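Local coordinates for protein putative polysaccharide deacetylase (Bdellovibrio bacteriovorus HD100, PDB 5JP6) that probably removes acetyl groups from peptidoglycan as a zinc-binding deacetylase of carbohydrate esterase family 4, at residues 89-94 / 119-124; 126-131 / 311-316; 153-158 / 297-302; 190-195 / 218-223; 256-261 / 288-293. The protein carries 1 engineered substitution. All coordinates share one frame; numbering follows the deposited sequence.

Contact 1 of 5, residues 89-94 / 119-124; sequences DLTLFE and EHFDEQ
The first torsion of Thr91 sets its methyl carbon CG2 beside the backbone N, and that of Phe121 (chi1 -75°) holds the phenyl ring in the matching place on its own residue, so that methyl and ring meet in the gap between the two backbones. Glu94 reaches the same ring by another route: its CG is anti to the backbone N (chi1 179°), and the chain runs out straight to the carboxylate. The methyl group is the hub. Thr91 CG2 lies 3.8 Å from Phe121 CE2 and 3.7 Å from His120 CD2, thus filling the angle between two aromatic side chains of helix 110-126. These two rings already lean on each other, for His120 CD2 sits 3.9 Å above the plane of the Phe121 ring, over its centre. Beside the methyl, at the same ring carbon, Glu94 OE1 comes to the rim, near the ring plane and 3.4 Å from Phe121 CE2, with carboxylate and ring planes 33° apart. The polar ends are engaged elsewhere: Glu94 OE2 forms salt bridges with Arg98 and Arg339, Thr91 OG1 bonds to Gln88 O, and His120 NE2 pairs with Arg340. Helix 339-354, which carries Arg339 and Arg340, also packs on Phe121. A carboxylate oxygen at the C-H rim of a ring would be expected to be mildly favourable, though the two arginines on Glu94 OE2 probably carry most of the compensation, while an imidazole nitrogen that accepts from an arginine is consistent with a neutral His120.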
# COMPACT_ATOMS: atom_id res chain seq x y z
N ASP A 89 -3.13 -7.67 17.21
CA ASP A 89 -1.81 -7.04 17.19
C ASP A 89 -0.80 -7.77 16.32
O ASP A 89 0.07 -7.13 15.67
CB ASP A 89 -1.26 -6.91 18.60
CG ASP A 89 -1.98 -5.87 19.39
OD1 ASP A 89 -2.47 -4.88 18.77
OD2 ASP A 89 -2.17 -6.05 20.61
N LEU A 90 -0.92 -9.08 16.28
CA LEU A 90 -0.06 -9.90 15.45
C LEU A 90 -0.18 -9.48 13.95
O LEU A 90 0.79 -9.59 13.18
CB LEU A 90 -0.36 -11.38 15.63
CG LEU A 90 0.52 -12.38 14.88
CD1 LEU A 90 1.99 -12.24 15.28
CD2 LEU A 90 0.00 -13.79 15.15
N THR A 91 -1.35 -8.98 13.56
CA THR A 91 -1.53 -8.54 12.17
C THR A 91 -0.50 -7.50 11.73
O THR A 91 -0.22 -7.37 10.55
CB THR A 91 -2.96 -8.06 11.81
OG1 THR A 91 -3.27 -6.82 12.47
CG2 THR A 91 -3.98 -9.14 12.14
N LEU A 92 0.05 -6.75 12.68
CA LEU A 92 1.08 -5.76 12.37
C LEU A 92 2.33 -6.41 11.73
O LEU A 92 3.06 -5.77 10.99
CB LEU A 92 1.47 -5.00 13.64
CG LEU A 92 2.38 -3.80 13.48
CD1 LEU A 92 1.74 -2.70 12.65
CD2 LEU A 92 2.74 -3.26 14.85
N PHE A 93 2.59 -7.67 12.09
CA PHE A 93 3.77 -8.41 11.64
C PHE A 93 3.46 -9.40 10.53
O PHE A 93 4.33 -10.14 10.11
CB PHE A 93 4.37 -9.15 12.84
CG PHE A 93 4.94 -8.26 13.87
CD1 PHE A 93 6.27 -7.82 13.76
CD2 PHE A 93 4.17 -7.84 14.96
CE1 PHE A 93 6.80 -6.96 14.70
CE2 PHE A 93 4.72 -7.00 15.92
CZ PHE A 93 6.03 -6.55 15.77
N GLU A 94 2.21 -9.45 10.07
CA GLU A 94 1.79 -10.46 9.10
C GLU A 94 2.64 -10.42 7.84
O GLU A 94 3.05 -11.47 7.33
CB GLU A 94 0.33 -10.27 8.73
CG GLU A 94 -0.20 -11.25 7.71
CD GLU A 94 -1.69 -11.18 7.51
OE1 GLU A 94 -2.33 -10.24 8.00
OE2 GLU A 94 -2.19 -12.11 6.79
N GLU A 119 -7.52 -16.61 11.46
CA GLU A 119 -8.70 -16.77 12.33
C GLU A 119 -9.23 -15.39 12.75
O GLU A 119 -10.45 -15.15 12.77
CB GLU A 119 -8.34 -17.61 13.56
CG GLU A 119 -9.48 -17.72 14.54
CD GLU A 119 -9.15 -18.62 15.71
OE1 GLU A 119 -7.98 -18.68 16.16
OE2 GLU A 119 -10.06 -19.28 16.21
N HIS A 120 -8.31 -14.45 13.00
CA HIS A 120 -8.71 -13.07 13.33
C HIS A 120 -9.52 -12.49 12.16
O HIS A 120 -10.61 -11.96 12.36
CB HIS A 120 -7.49 -12.20 13.62
CG HIS A 120 -7.79 -10.74 13.59
ND1 HIS A 120 -8.35 -10.07 14.66
CD2 HIS A 120 -7.63 -9.83 12.62
CE1 HIS A 120 -8.51 -8.80 14.34
NE2 HIS A 120 -8.07 -8.63 13.11
N PHE A 121 -8.99 -12.59 10.93
CA PHE A 121 -9.74 -12.03 9.76
C PHE A 121 -11.02 -12.80 9.49
O PHE A 121 -11.96 -12.19 9.05
CB PHE A 121 -8.86 -11.87 8.54
CG PHE A 121 -7.90 -10.69 8.65
CD1 PHE A 121 -8.31 -9.36 8.65
CD2 PHE A 121 -6.57 -10.98 8.80
CE1 PHE A 121 -7.37 -8.35 8.73
CE2 PHE A 121 -5.64 -9.99 8.87
CZ PHE A 121 -6.05 -8.67 8.86
N ASP A 122 -11.08 -14.09 9.81
CA ASP A 122 -12.34 -14.84 9.73
C ASP A 122 -13.39 -14.21 10.63
O ASP A 122 -14.55 -13.98 10.24
CB ASP A 122 -12.14 -16.29 10.16
CG ASP A 122 -11.37 -17.14 9.15
OD1 ASP A 122 -11.18 -16.73 7.97
OD2 ASP A 122 -10.95 -18.26 9.55
N GLU A 123 -12.98 -13.92 11.85
CA GLU A 123 -13.90 -13.35 12.85
C GLU A 123 -14.36 -11.96 12.42
O GLU A 123 -15.55 -11.62 12.50
CB GLU A 123 -13.20 -13.27 14.20
CG GLU A 123 -12.94 -14.60 14.86
CD GLU A 123 -12.03 -14.48 16.08
OE1 GLU A 123 -11.69 -13.35 16.47
OE2 GLU A 123 -11.71 -15.52 16.70
N GLN A 124 -13.41 -11.19 11.89
CA GLN A 124 -13.70 -9.84 11.38
C GLN A 124 -14.71 -9.85 10.24
O GLN A 124 -15.54 -8.99 10.14
CB GLN A 124 -12.43 -9.14 10.93
CG GLN A 124 -11.42 -8.88 12.05
CD GLN A 124 -11.94 -7.85 13.02
OE1 GLN A 124 -12.14 -6.70 12.66
NE2 GLN A 124 -12.16 -8.26 14.24

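Contact 2 of 5, residues 126-131 / 311-316; sequences ESMSVP and QSNEQL
Met128 and Asn313 make the close half of this contact, and Ser127 with Glu314 the loose one. The thioether of Met128 crosses the side chain of Asn313 at about a right angle, bringing SD to 3.5 Å from Asn313 ND2. The amide N-H points well at the sulfur (160°), yet the bond is weak, as sulfur is a poor acceptor, and Met128 is modelled in two conformations, which makes it less certain still. A bend at the last torsion of the methionine (chi3 104°) carries the methyl off to one side, where CE lies 3.9 Å from Asn313 ND2 in this conformer. The other end of that amide has a partner of its own: Asn313 OD1 accepts from Arg340 of helix 339-354, and Met128 also packs on Gln347 of that helix. Asn313 opens helix 313-327, a helix of the NodB homology region, and Ser312 before it is the N-cap. Its OG takes the N-H of Gln315, with Ser312 OG 3.0 Å from Gln315 N, a capping bond that closes the first turn of the helix. Toward solvent the fit slackens. Ser127 OG and Glu314 OE1 stand 4.1 Å apart, too far for a hydrogen bond, and both residues are exposed. Glu314 is likewise modelled twice, so the gap describes one conformer, consistent with a side chain loosely held on this side.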
# COMPACT_ATOMS: atom_id res chain seq x y z
N GLU A 126 -17.16 -11.85 9.79
CA GLU A 126 -18.51 -12.29 10.21
C GLU A 126 -19.50 -11.15 10.28
O GLU A 126 -20.69 -11.32 9.98
CB GLU A 126 -18.46 -12.93 11.61
CG GLU A 126 -17.81 -14.31 11.64
CD GLU A 126 -17.74 -14.89 13.06
OE1 GLU A 126 -18.52 -14.45 13.95
OE2 GLU A 126 -16.87 -15.76 13.30
N SER A 127 -19.04 -9.98 10.68
CA SER A 127 -19.94 -8.86 10.89
C SER A 127 -20.07 -7.94 9.68
O SER A 127 -20.72 -6.90 9.77
CB SER A 127 -19.51 -8.07 12.13
OG SER A 127 -18.22 -7.53 11.97
N MET A 128 -19.46 -8.32 8.56
CA MET A 128 -19.57 -7.51 7.35
C MET A 128 -20.65 -7.97 6.45
O MET A 128 -20.75 -9.15 6.15
CB MET A 128 -18.28 -7.55 6.59
CG MET A 128 -17.19 -6.86 7.37
SD MET A 128 -15.63 -7.32 6.67
CE MET A 128 -15.30 -5.82 5.81
N SER A 129 -21.46 -7.02 5.95
CA SER A 129 -22.51 -7.38 5.00
C SER A 129 -21.95 -7.72 3.64
O SER A 129 -22.56 -8.49 2.89
CB SER A 129 -23.61 -6.33 4.91
OG SER A 129 -23.16 -5.20 4.23
N VAL A 130 -20.77 -7.18 3.34
CA VAL A 130 -20.06 -7.45 2.07
C VAL A 130 -18.65 -7.93 2.36
O VAL A 130 -17.72 -7.14 2.37
CB VAL A 130 -20.04 -6.23 1.12
CG1 VAL A 130 -19.47 -6.66 -0.21
CG2 VAL A 130 -21.45 -5.67 0.93
N PRO A 131 -18.53 -9.19 2.72
CA PRO A 131 -17.21 -9.65 3.14
C PRO A 131 -16.22 -9.67 1.99
O PRO A 131 -16.62 -9.74 0.83
CB PRO A 131 -17.49 -11.06 3.69
CG PRO A 131 -18.73 -11.50 2.99
CD PRO A 131 -19.55 -10.24 2.84
N GLN A 311 -6.10 -1.93 13.64
CA GLN A 311 -7.45 -1.58 14.07
C GLN A 311 -8.39 -2.63 13.51
O GLN A 311 -8.00 -3.37 12.59
CB GLN A 311 -7.85 -0.23 13.55
CG GLN A 311 -7.89 -0.12 12.03
CD GLN A 311 -7.90 1.32 11.54
OE1 GLN A 311 -8.88 2.05 11.73
NE2 GLN A 311 -6.80 1.75 10.95
N SER A 312 -9.61 -2.67 14.01
CA SER A 312 -10.61 -3.60 13.48
C SER A 312 -11.01 -3.21 12.06
O SER A 312 -10.87 -2.05 11.65
CB SER A 312 -11.85 -3.60 14.37
OG SER A 312 -12.47 -2.33 14.41
N ASN A 313 -11.56 -4.17 11.32
CA ASN A 313 -12.11 -3.85 10.02
C ASN A 313 -13.16 -2.74 10.13
O ASN A 313 -13.20 -1.82 9.31
CB ASN A 313 -12.82 -5.05 9.42
CG ASN A 313 -11.90 -6.17 8.95
OD1 ASN A 313 -10.77 -6.27 9.33
ND2 ASN A 313 -12.49 -7.07 8.14
N GLU A 314 -14.00 -2.84 11.16
CA GLU A 314 -15.06 -1.87 11.46
C GLU A 314 -14.51 -0.46 11.64
O GLU A 314 -15.00 0.52 11.09
CB GLU A 314 -15.77 -2.35 12.74
CG GLU A 314 -17.12 -1.76 13.04
CD GLU A 314 -17.94 -2.70 13.95
OE1 GLU A 314 -18.52 -3.68 13.40
OE2 GLU A 314 -18.03 -2.46 15.21
N GLN A 315 -13.45 -0.33 12.44
CA GLN A 315 -12.82 0.94 12.69
C GLN A 315 -12.21 1.58 11.39
O GLN A 315 -12.39 2.72 11.10
CB GLN A 315 -11.80 0.77 13.83
CG GLN A 315 -11.06 2.05 14.14
CD GLN A 315 -10.24 1.96 15.40
OE1 GLN A 315 -10.44 1.08 16.23
NE2 GLN A 315 -9.30 2.86 15.54
N LEU A 316 -11.54 0.70 10.63
CA LEU A 316 -10.93 1.17 9.39
C LEU A 316 -11.99 1.71 8.43
O LEU A 316 -11.84 2.81 7.90
CB LEU A 316 -10.10 0.04 8.76
CG LEU A 316 -9.42 0.39 7.42
CD1 LEU A 316 -8.52 1.63 7.60
CD2 LEU A 316 -8.63 -0.78 6.90

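Contact 3 of 5, residues 153-158 / 297-302; sequences RDMSNG and GEFAWN
Met155, Gly297 and Phe299 bury most of the surface here, where a loop closes over one strand of the curled parallel sheet of the NodB-type fold. Strand 297-299 runs between strands 160-161 and 275-277, and the loop 153-158 joins strand 150-153 to strand 160-161, so the contact ties a connection to a strand inside the sheet. Met155 does the reaching. With CG beside the backbone N (chi1 -62°) and the chain extended beyond it, the thioether lies across the start of the strand. Its sulfur faces bare backbone: Met155 SD is 4.1 Å from Gly297 CA, a distance that the lack of a side chain on Gly297 permits. Two residues further along the strand, the methyl group takes over, as Met155 CE meets Phe299 CZ at 3.8 Å. It arrives at the edge of the ring, near its plane, and the two side chains cross at about a right angle; this is apolar packing against the rim rather than over the pi face. Val275 touches both Met155 and Phe299, and Leu362 and Ala161 add to the cover of the ring. A bound magnesium ion lies about 4 Å from the side chain of Met155. Beside the methionine the loop contains an Asx turn: Asp154 OD1 accepts from Ser156 N and, with its syn lone pair, from Ser156 OG at 2.7 Å.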
# COMPACT_ATOMS: atom_id res chain seq x y z
N ARG A 153 -5.43 14.88 -17.06
CA ARG A 153 -4.69 16.01 -16.48
C ARG A 153 -3.41 16.19 -17.28
O ARG A 153 -2.75 15.24 -17.61
CB ARG A 153 -4.34 15.77 -15.02
CG ARG A 153 -5.52 15.54 -14.12
CD ARG A 153 -6.35 16.80 -13.93
NE ARG A 153 -7.53 16.57 -13.10
CZ ARG A 153 -8.75 16.33 -13.56
NH1 ARG A 153 -9.00 16.23 -14.87
NH2 ARG A 153 -9.74 16.14 -12.69
N ASP A 154 -3.10 17.42 -17.63
CA ASP A 154 -1.86 17.72 -18.36
C ASP A 154 -0.70 17.67 -17.37
O ASP A 154 -0.58 18.50 -16.45
CB ASP A 154 -1.98 19.09 -19.05
CG ASP A 154 -0.71 19.53 -19.83
OD1 ASP A 154 0.24 18.78 -19.91
OD2 ASP A 154 -0.78 20.63 -20.25
N MET A 155 0.19 16.72 -17.62
CA MET A 155 1.34 16.52 -16.79
C MET A 155 2.66 16.93 -17.47
O MET A 155 3.72 16.75 -16.93
CB MET A 155 1.30 15.09 -16.21
CG MET A 155 -0.02 14.92 -15.29
SD MET A 155 0.01 13.40 -14.68
CE MET A 155 -1.68 13.15 -14.39
N SER A 156 2.55 17.58 -18.63
CA SER A 156 3.73 17.88 -19.43
C SER A 156 4.73 18.83 -18.75
O SER A 156 5.94 18.72 -18.95
CB SER A 156 3.31 18.45 -20.78
OG SER A 156 2.64 19.71 -20.63
N ASN A 157 4.21 19.75 -17.95
CA ASN A 157 5.14 20.54 -17.06
C ASN A 157 4.72 20.33 -15.63
O ASN A 157 4.75 21.22 -14.80
CB ASN A 157 5.33 22.04 -17.42
CG ASN A 157 6.39 22.77 -16.51
OD1 ASN A 157 7.61 22.46 -16.52
ND2 ASN A 157 5.91 23.71 -15.69
N GLY A 158 4.42 19.07 -15.32
CA GLY A 158 4.09 18.63 -13.98
C GLY A 158 2.64 18.90 -13.65
O GLY A 158 1.86 19.45 -14.45
N GLY A 297 3.61 14.10 -12.80
CA GLY A 297 2.70 14.66 -11.79
C GLY A 297 3.09 14.20 -10.39
O GLY A 297 3.57 13.09 -10.22
N GLU A 298 2.88 15.08 -9.42
CA GLU A 298 3.15 14.90 -8.00
C GLU A 298 1.81 14.73 -7.31
O GLU A 298 0.99 15.64 -7.27
CB GLU A 298 3.90 16.11 -7.43
CG GLU A 298 4.20 16.02 -5.94
CD GLU A 298 4.75 17.29 -5.35
OE1 GLU A 298 5.22 18.17 -6.17
OE2 GLU A 298 4.80 17.45 -4.14
N PHE A 299 1.61 13.57 -6.72
CA PHE A 299 0.30 13.22 -6.15
C PHE A 299 0.42 13.14 -4.64
O PHE A 299 1.05 12.22 -4.08
CB PHE A 299 -0.22 11.91 -6.75
CG PHE A 299 -0.82 12.12 -8.11
CD1 PHE A 299 0.01 12.33 -9.23
CD2 PHE A 299 -2.21 12.17 -8.28
CE1 PHE A 299 -0.53 12.60 -10.45
CE2 PHE A 299 -2.74 12.42 -9.54
CZ PHE A 299 -1.89 12.64 -10.61
N ALA A 300 -0.26 14.06 -3.97
CA ALA A 300 -0.46 13.97 -2.53
C ALA A 300 -1.89 13.36 -2.39
O ALA A 300 -2.29 12.52 -3.20
CB ALA A 300 -0.31 15.34 -1.90
N TRP A 301 -2.63 13.72 -1.36
CA TRP A 301 -3.97 13.15 -1.10
C TRP A 301 -4.64 14.10 -0.10
O TRP A 301 -3.98 14.92 0.54
CB TRP A 301 -3.91 11.72 -0.51
CG TRP A 301 -3.22 11.67 0.83
CD1 TRP A 301 -3.83 11.74 2.06
CD2 TRP A 301 -1.83 11.58 1.07
NE1 TRP A 301 -2.89 11.72 3.04
CE2 TRP A 301 -1.65 11.61 2.47
CE3 TRP A 301 -0.70 11.49 0.24
CZ2 TRP A 301 -0.41 11.55 3.04
CZ3 TRP A 301 0.53 11.42 0.84
CH2 TRP A 301 0.66 11.46 2.22
N ASN A 302 -5.96 13.96 0.05
CA ASN A 302 -6.68 14.68 1.10
C ASN A 302 -7.57 13.81 1.98
O ASN A 302 -8.07 14.28 2.98
CB ASN A 302 -7.50 15.84 0.54
CG ASN A 302 -8.64 15.37 -0.32
OD1 ASN A 302 -8.44 14.64 -1.29
ND2 ASN A 302 -9.85 15.77 0.02

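Contact 4 of 5, residues 190-195 / 218-223; sequences ALKEVN and AADGHV
Leu191 and His222 approach at a slant, while Lys192 and Asp220 meet at about a right angle, and these two orientations divide the contact into an inner and an outer half. In the inner half Leu191 CD1 is 3.7 Å from His222 CE1, with CB of the same leucine also near that carbon. The imidazole has two further partners: its ND1 accepts from Ala198 N, consistent with the proton residing on NE2, and its ring packs edge-to-face with Phe200. Asp220 O hangs 3.9 Å above one face of the His222 ring, toward its rim. In the outer half the fully extended Lys192 passes the aspartate by its aliphatic part, CD standing 4.1 Å from Asp220 OD2. The charged ends stay apart, Lys192 NZ lying 4.7 Å from Asp220 OD1, so any attraction between them is probably weak. Both helices finish here in Schellman motifs, with Asn195 and Gly221 turning the chain at positive phi. From these turns helix 183-193 leads on to strand 199-202, and helix 211-219 to the neighbouring parallel strand 223-227, in the beta-alpha-beta manner of the fold, with helix 339-354 packed on Ala190 at the first helix.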
# COMPACT_ATOMS: atom_id res chain seq x y z
N ALA A 190 -11.88 -6.84 -6.30
CA ALA A 190 -12.93 -5.97 -5.73
C ALA A 190 -13.22 -4.79 -6.66
O ALA A 190 -14.38 -4.44 -6.92
CB ALA A 190 -12.52 -5.48 -4.36
N LEU A 191 -12.17 -4.18 -7.18
CA LEU A 191 -12.33 -3.06 -8.10
C LEU A 191 -13.06 -3.47 -9.36
O LEU A 191 -13.97 -2.79 -9.83
CB LEU A 191 -10.98 -2.43 -8.42
CG LEU A 191 -10.24 -1.75 -7.27
CD1 LEU A 191 -8.80 -1.45 -7.66
CD2 LEU A 191 -10.92 -0.46 -6.84
N LYS A 192 -12.61 -4.58 -9.93
CA LYS A 192 -13.13 -5.02 -11.21
C LYS A 192 -14.63 -5.35 -11.13
O LYS A 192 -15.39 -5.07 -12.08
CB LYS A 192 -12.34 -6.20 -11.77
CG LYS A 192 -12.77 -6.61 -13.17
CD LYS A 192 -11.88 -7.71 -13.73
CE LYS A 192 -12.40 -8.12 -15.10
NZ LYS A 192 -11.79 -9.36 -15.64
N GLU A 193 -15.05 -5.98 -10.02
CA GLU A 193 -16.46 -6.38 -9.83
C GLU A 193 -17.43 -5.22 -10.00
O GLU A 193 -18.60 -5.44 -10.38
CB GLU A 193 -16.70 -6.90 -8.36
CG GLU A 193 -16.20 -8.23 -8.11
CD GLU A 193 -16.32 -8.65 -6.65
OE1 GLU A 193 -16.39 -7.87 -5.61
OE2 GLU A 193 -16.24 -9.83 -6.56
N VAL A 194 -16.96 -4.02 -9.65
CA VAL A 194 -17.82 -2.83 -9.66
C VAL A 194 -17.36 -1.78 -10.68
O VAL A 194 -17.80 -0.62 -10.65
CB VAL A 194 -17.95 -2.24 -8.23
CG1 VAL A 194 -18.58 -3.26 -7.29
CG2 VAL A 194 -16.60 -1.73 -7.71
N ASN A 195 -16.46 -2.17 -11.59
CA ASN A 195 -15.97 -1.29 -12.67
C ASN A 195 -15.23 -0.07 -12.14
O ASN A 195 -15.22 0.95 -12.79
CB ASN A 195 -17.09 -0.87 -13.60
CG ASN A 195 -16.60 -0.16 -14.84
OD1 ASN A 195 -15.67 -0.63 -15.49
ND2 ASN A 195 -17.21 0.98 -15.17
N ALA A 218 -1.85 -3.89 -14.41
CA ALA A 218 -1.82 -3.21 -15.72
C ALA A 218 -2.99 -3.70 -16.61
O ALA A 218 -3.69 -2.90 -17.26
CB ALA A 218 -0.50 -3.39 -16.41
N ALA A 219 -3.19 -5.02 -16.65
CA ALA A 219 -4.18 -5.60 -17.54
C ALA A 219 -5.63 -5.18 -17.17
O ALA A 219 -6.51 -5.26 -18.02
CB ALA A 219 -4.04 -7.10 -17.56
N ASP A 220 -5.83 -4.77 -15.92
CA ASP A 220 -7.14 -4.37 -15.42
C ASP A 220 -7.43 -2.88 -15.67
O ASP A 220 -8.46 -2.40 -15.25
CB ASP A 220 -7.37 -4.77 -13.95
CG ASP A 220 -7.78 -6.24 -13.77
OD1 ASP A 220 -7.79 -7.02 -14.77
OD2 ASP A 220 -8.06 -6.60 -12.59
N GLY A 221 -6.52 -2.17 -16.35
CA GLY A 221 -6.80 -0.79 -16.81
C GLY A 221 -6.45 0.31 -15.83
O GLY A 221 -6.77 1.47 -16.06
N HIS A 222 -5.73 -0.03 -14.77
CA HIS A 222 -5.41 0.95 -13.75
C HIS A 222 -4.20 1.80 -14.16
O HIS A 222 -3.41 1.42 -15.02
CB HIS A 222 -5.16 0.25 -12.43
CG HIS A 222 -6.30 -0.60 -11.99
ND1 HIS A 222 -7.53 -0.08 -11.63
CD2 HIS A 222 -6.41 -1.94 -11.89
CE1 HIS A 222 -8.34 -1.08 -11.31
NE2 HIS A 222 -7.67 -2.21 -11.45
N VAL A 223 -4.09 2.94 -13.52
CA VAL A 223 -2.91 3.80 -13.64
C VAL A 223 -1.83 3.25 -12.71
O VAL A 223 -2.12 2.86 -11.58
CB VAL A 223 -3.25 5.29 -13.38
CG1 VAL A 223 -2.01 6.07 -13.05
CG2 VAL A 223 -3.98 5.85 -14.58

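Contact 5 of 5, residues 256-261 / 288-293; sequences AEVRGG and KAFLKT
Phe290 and Leu291 are the residues through which helix 285-293 leans on helix 251-269, two helices of the NodB-type alpha/beta fold. Over the short segments their axes cross at -42° and come no nearer than 12.0 Å, a wide spacing bridged by side chains. In sequence order, Phe290 is the first to touch and gives the largest surface: its CG is anti to the backbone N (chi1 170°), which sends the ring out across the gap. Val258 and Arg259 both meet that ring at its edge. Val258 CG1 is 4.1 Å from Phe290 CE2, the two side chains sliding past each other in opposite directions. At the far end of the ring Arg259 NH1 comes to 3.8 Å from Phe290 CZ, with guanidinium and ring planes 63° apart. This is no stacked cation-pi pair, since the cation sits at the rim and not over the face, and Arg259 is modelled in two conformations, which makes the approach doubtful in detail. Leu291 follows, a buried residue whose tip comes nearer: its CD2 reaches Val258 CG1 at 4.0 Å, so that one valine methyl is shared by phenylalanine and leucine. Phe276 of strand 275-277 touches both Val258 and Leu291 from the sheet, while Leu375 covers Val258 and Phe290. The segment closes at Thr293, where OG1 turns back on its own helix and makes a weak hydrogen bond, with Thr293 OG1 3.4 Å from Ala289 O.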
# COMPACT_ATOMS: atom_id res chain seq x y z
N ALA A 256 17.63 9.68 -7.58
CA ALA A 256 17.84 8.30 -7.97
C ALA A 256 16.74 7.37 -7.44
O ALA A 256 16.33 6.42 -8.15
CB ALA A 256 19.21 7.83 -7.53
N GLU A 257 16.22 7.66 -6.24
CA GLU A 257 15.11 6.90 -5.64
C GLU A 257 13.82 7.15 -6.48
O GLU A 257 13.04 6.23 -6.75
CB GLU A 257 14.87 7.29 -4.16
CG GLU A 257 15.92 6.68 -3.25
CD GLU A 257 15.61 5.26 -2.86
OE1 GLU A 257 14.70 4.61 -3.48
OE2 GLU A 257 16.25 4.78 -1.92
N VAL A 258 13.61 8.40 -6.90
CA VAL A 258 12.47 8.71 -7.75
C VAL A 258 12.53 7.91 -9.06
O VAL A 258 11.55 7.28 -9.45
CB VAL A 258 12.37 10.21 -8.05
CG1 VAL A 258 11.26 10.51 -9.04
CG2 VAL A 258 12.13 11.02 -6.76
N ARG A 259 13.69 7.95 -9.72
CA ARG A 259 13.92 7.20 -10.97
C ARG A 259 13.78 5.72 -10.81
O ARG A 259 13.22 5.02 -11.66
CB ARG A 259 15.33 7.39 -11.47
CG ARG A 259 15.56 8.72 -12.11
CD ARG A 259 16.76 8.71 -13.02
NE ARG A 259 16.68 9.84 -13.91
CZ ARG A 259 17.00 11.09 -13.55
NH1 ARG A 259 17.41 11.28 -12.30
NH2 ARG A 259 16.90 12.13 -14.40
N GLY A 260 14.31 5.19 -9.70
CA GLY A 260 14.38 3.74 -9.56
C GLY A 260 13.05 3.01 -9.54
O GLY A 260 12.91 1.94 -10.15
N GLY A 261 12.05 3.55 -8.84
CA GLY A 261 10.72 2.92 -8.81
C GLY A 261 10.05 3.01 -10.20
O GLY A 261 9.42 2.07 -10.67
N LYS A 288 10.40 18.91 -5.95
CA LYS A 288 9.16 19.31 -6.58
C LYS A 288 9.44 19.93 -7.96
O LYS A 288 8.73 19.64 -8.93
CB LYS A 288 8.38 20.26 -5.69
CG LYS A 288 7.83 19.58 -4.43
CD LYS A 288 7.16 20.61 -3.50
CE LYS A 288 6.51 19.96 -2.31
NZ LYS A 288 5.11 19.61 -2.64
N ALA A 289 10.47 20.78 -8.05
CA ALA A 289 10.85 21.40 -9.34
C ALA A 289 11.34 20.35 -10.34
O ALA A 289 10.99 20.39 -11.52
CB ALA A 289 11.91 22.45 -9.12
N PHE A 290 12.14 19.42 -9.84
CA PHE A 290 12.64 18.30 -10.64
C PHE A 290 11.49 17.53 -11.31
O PHE A 290 11.54 17.22 -12.51
CB PHE A 290 13.43 17.38 -9.71
CG PHE A 290 13.81 16.05 -10.29
CD1 PHE A 290 14.78 15.94 -11.26
CD2 PHE A 290 13.24 14.90 -9.81
CE1 PHE A 290 15.18 14.70 -11.71
CE2 PHE A 290 13.60 13.67 -10.28
CZ PHE A 290 14.58 13.56 -11.23
N LEU A 291 10.44 17.20 -10.53
CA LEU A 291 9.32 16.46 -11.12
C LEU A 291 8.66 17.19 -12.29
O LEU A 291 8.29 16.57 -13.29
CB LEU A 291 8.26 16.12 -10.07
CG LEU A 291 8.64 15.09 -9.02
CD1 LEU A 291 7.51 14.97 -8.01
CD2 LEU A 291 8.95 13.74 -9.66
N LYS A 292 8.52 18.52 -12.15
CA LYS A 292 7.92 19.31 -13.21
C LYS A 292 8.81 19.30 -14.45
O LYS A 292 8.31 19.08 -15.55
CB LYS A 292 7.62 20.73 -12.77
CG LYS A 292 6.66 20.83 -11.59
CD LYS A 292 6.46 22.27 -11.18
CE LYS A 292 5.94 23.16 -12.25
NZ LYS A 292 4.66 22.66 -12.80
N THR A 293 10.11 19.49 -14.27
CA THR A 293 11.05 19.40 -15.38
C THR A 293 10.95 18.03 -16.07
O THR A 293 11.01 17.92 -17.31
CB THR A 293 12.47 19.71 -14.91
OG1 THR A 293 12.49 21.07 -14.48
CG2 THR A 293 13.52 19.51 -16.03

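The five contacts fall into two pairs and a single. Contacts 1 and 2, with centres 12 Å apart, are joined by a probable hydrogen bond from Asn313 N to Gln124 OE1 (2.9 Å), linking the helical N-terminal region to helix 313-327. Contacts 3 and 5, also 12 Å apart between centres, share the salt bridge of Lys288 NZ with Glu298 OE2 (2.6 Å), and contact 1 lies across the chain's centre from both. Contact 4 touches none of the others, though its nearest atoms come within about 6 Å of contact 2 and about 7 Å of contact 3. The zinc ion, bound by Asp177, His227 and Tyr280, is about 12 Å from the Phe299 side chain and about 13 Å from that of Val258, while contacts 1, 2 and 4 are remote from it.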